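Local coordinates for PUM-HD domain-containing protein (PDB 7CGF) that binds RNA through its Pumilio homology domain, probably recognising elements in the 3' untranslated regions of messenger RNAs, at residues Ile146-Met150 against Ile174-Glu180. The protein carries 2 engineered substitutions. Numbering follows the deposited sequence.
Sequences IHRCM and IVDTLLE
Within the Pumilio homology domain, Ile146, His147 and Met150 of the short helix 146-150 pack against Ile174, Thr177 and Leu178 of helix 172-178 and Glu180 just beyond it. The helix segments cross at -80°, their axes 10.2 Å apart. Thr177 points into the middle of the contact. Its OG1, hydrogen-bonded to the carbonyl of Phe173 in its own helix, lies 3.3 Å from Ile146 CG2, so this buried hydroxyl is satisfied although its nearest neighbour across the contact is a methyl. On its other branch, Thr177 CG2 sits 3.7 Å from Met150 SD and also rests near the CA of His147. With CG1 anti to its backbone N (chi1 -179°), Ile146 extends CD1 to 3.9 Å from Ile174 CG1, the two side chains crossing nearly at right angles; both also touch Val159 of helix 155-165. With an alanine here, Ile174 CG1 and the Thr177 hydroxyl side would probably lose their apolar cover, opening a gap next to Val159. A bend at the Met150 thioether (chi3 43°) turns CE onto Leu178 CD2, a tight 3.4 Å, and both residues continue onto Met188 of helix 184-189. Toward solvent, the Glu180 carboxylate lies almost coplanar with the His147 ring and offers OE2 to its edge at ND1; the modelled hydrogen bond is implausibly short and its exact length doubtful. The other ring nitrogen, NE2, bonds to Glu187 OE1, which probably helps set the ring's rotation. The contact comes no nearer than about 9 Å to the bound RNA. A short helix packed crosswise on a later helix, with a longer one between them in sequence, is consistent with the all-helical Pumilio repeats that stack into the PUF solenoid.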
loop_
_atom_site.group_PDB
_atom_site.type_symbol
_atom_site.label_atom_id
_atom_site.label_comp_id
_atom_site.label_asym_id
_atom_site.label_seq_id
_atom_site.Cartn_x
_atom_site.Cartn_y
_atom_site.Cartn_z
ATOM N N ILE A 146 11.343 3.827 -13.721
ATOM C CA ILE A 146 10.071 3.878 -12.989
ATOM C C ILE A 146 9.117 2.726 -13.358
ATOM O O ILE A 146 8.464 2.167 -12.470
ATOM C CB ILE A 146 9.423 5.270 -13.152
ATOM C CG1 ILE A 146 8.098 5.371 -12.387
ATOM C CG2 ILE A 146 9.248 5.633 -14.626
ATOM C CD1 ILE A 146 8.185 5.090 -10.879
ATOM N N HIS A 147 9.008 2.333 -14.642
ATOM C CA HIS A 147 8.057 1.259 -14.961
ATOM C C HIS A 147 8.442 -0.047 -14.273
ATOM O O HIS A 147 7.601 -0.701 -13.644
ATOM C CB HIS A 147 7.922 1.037 -16.474
ATOM C CG HIS A 147 6.903 -0.019 -16.841
ATOM N ND1 HIS A 147 5.750 0.266 -17.546
ATOM C CD2 HIS A 147 6.870 -1.354 -16.598
ATOM C CE1 HIS A 147 5.054 -0.847 -17.721
ATOM N NE2 HIS A 147 5.709 -1.843 -17.153
ATOM N N ARG A 148 9.723 -0.434 -14.359
ATOM C CA ARG A 148 10.139 -1.674 -13.719
ATOM C C ARG A 148 10.080 -1.543 -12.206
ATOM O O ARG A 148 9.735 -2.501 -11.502
ATOM C CB ARG A 148 11.548 -2.045 -14.196
ATOM C CG ARG A 148 12.030 -3.419 -13.739
ATOM C CD ARG A 148 13.338 -3.830 -14.423
ATOM N NE ARG A 148 14.316 -2.741 -14.456
ATOM C CZ ARG A 148 15.366 -2.645 -13.644
ATOM N NH1 ARG A 148 15.596 -3.579 -12.737
ATOM N NH2 ARG A 148 16.195 -1.617 -13.748
ATOM N N CYS A 149 10.371 -0.345 -11.703
ATOM C CA CYS A 149 10.322 -0.103 -10.266
ATOM C C CYS A 149 8.928 -0.380 -9.706
ATOM O O CYS A 149 8.782 -0.969 -8.631
ATOM C CB CYS A 149 10.740 1.345 -10.010
ATOM S SG CYS A 149 11.624 1.638 -8.495
ATOM N N MET A 150 7.887 0.020 -10.441
ATOM C CA MET A 150 6.526 -0.081 -9.924
ATOM C C MET A 150 6.082 -1.521 -9.719
ATOM O O MET A 150 5.242 -1.790 -8.851
ATOM C CB MET A 150 5.574 0.646 -10.873
ATOM C CG MET A 150 5.848 2.128 -10.908
ATOM S SD MET A 150 4.893 2.886 -12.248
ATOM C CE MET A 150 3.427 2.002 -11.933
ATOM N N ILE A 174 5.215 9.682 -12.327
ATOM C CA ILE A 174 4.704 8.359 -11.974
ATOM C C ILE A 174 3.301 8.159 -12.534
ATOM O O ILE A 174 2.972 7.091 -13.062
ATOM C CB ILE A 174 4.724 8.168 -10.440
ATOM C CG1 ILE A 174 6.154 8.273 -9.907
ATOM C CG2 ILE A 174 4.021 6.845 -10.049
ATOM C CD1 ILE A 174 6.233 8.383 -8.361
ATOM N N VAL A 175 2.458 9.187 -12.437
ATOM C CA VAL A 175 1.127 9.129 -13.033
ATOM C C VAL A 175 1.234 8.920 -14.542
ATOM O O VAL A 175 0.526 8.086 -15.113
ATOM C CB VAL A 175 0.343 10.408 -12.678
ATOM C CG1 VAL A 175 -1.007 10.427 -13.376
ATOM C CG2 VAL A 175 0.142 10.507 -11.153
ATOM N N ASP A 176 2.137 9.654 -15.205
ATOM C CA ASP A 176 2.313 9.496 -16.652
ATOM C C ASP A 176 2.871 8.126 -17.013
ATOM O O ASP A 176 2.723 7.683 -18.161
ATOM C CB ASP A 176 3.242 10.580 -17.222
ATOM C CG ASP A 176 2.656 11.993 -17.115
ATOM O OD1 ASP A 176 1.442 12.130 -16.875
ATOM O OD2 ASP A 176 3.424 12.970 -17.284
ATOM N N THR A 177 3.552 7.462 -16.070
ATOM C CA THR A 177 3.961 6.079 -16.312
ATOM C C THR A 177 2.768 5.134 -16.229
ATOM O O THR A 177 2.616 4.249 -17.078
ATOM C CB THR A 177 5.043 5.663 -15.319
ATOM O OG1 THR A 177 6.140 6.556 -15.415
ATOM C CG2 THR A 177 5.549 4.238 -15.650
ATOM N N LEU A 178 1.886 5.325 -15.235
ATOM C CA LEU A 178 0.617 4.592 -15.215
ATOM C C LEU A 178 -0.162 4.770 -16.505
ATOM O O LEU A 178 -0.864 3.849 -16.936
ATOM C CB LEU A 178 -0.253 5.042 -14.039
ATOM C CG LEU A 178 0.287 4.617 -12.665
ATOM C CD1 LEU A 178 -0.607 5.158 -11.558
ATOM C CD2 LEU A 178 0.324 3.104 -12.606
ATOM N N LEU A 179 -0.057 5.943 -17.125
ATOM C CA LEU A 179 -0.769 6.262 -18.354
ATOM C C LEU A 179 0.100 6.101 -19.605
ATOM O O LEU A 179 -0.293 6.565 -20.681
ATOM C CB LEU A 179 -1.306 7.695 -18.279
ATOM C CG LEU A 179 -2.352 7.937 -17.185
ATOM C CD1 LEU A 179 -2.555 9.435 -16.960
ATOM C CD2 LEU A 179 -3.642 7.245 -17.561
ATOM N N GLU A 180 1.245 5.423 -19.511
ATOM C CA GLU A 180 2.175 5.492 -20.636
ATOM C C GLU A 180 1.653 4.748 -21.869
ATOM O O GLU A 180 1.931 5.177 -22.992
ATOM C CB GLU A 180 3.563 4.990 -20.208
ATOM C CG GLU A 180 3.688 3.492 -20.086
ATOM C CD GLU A 180 5.010 3.053 -19.442
ATOM O OE1 GLU A 180 5.881 3.905 -19.207
ATOM O OE2 GLU A 180 5.165 1.854 -19.173
#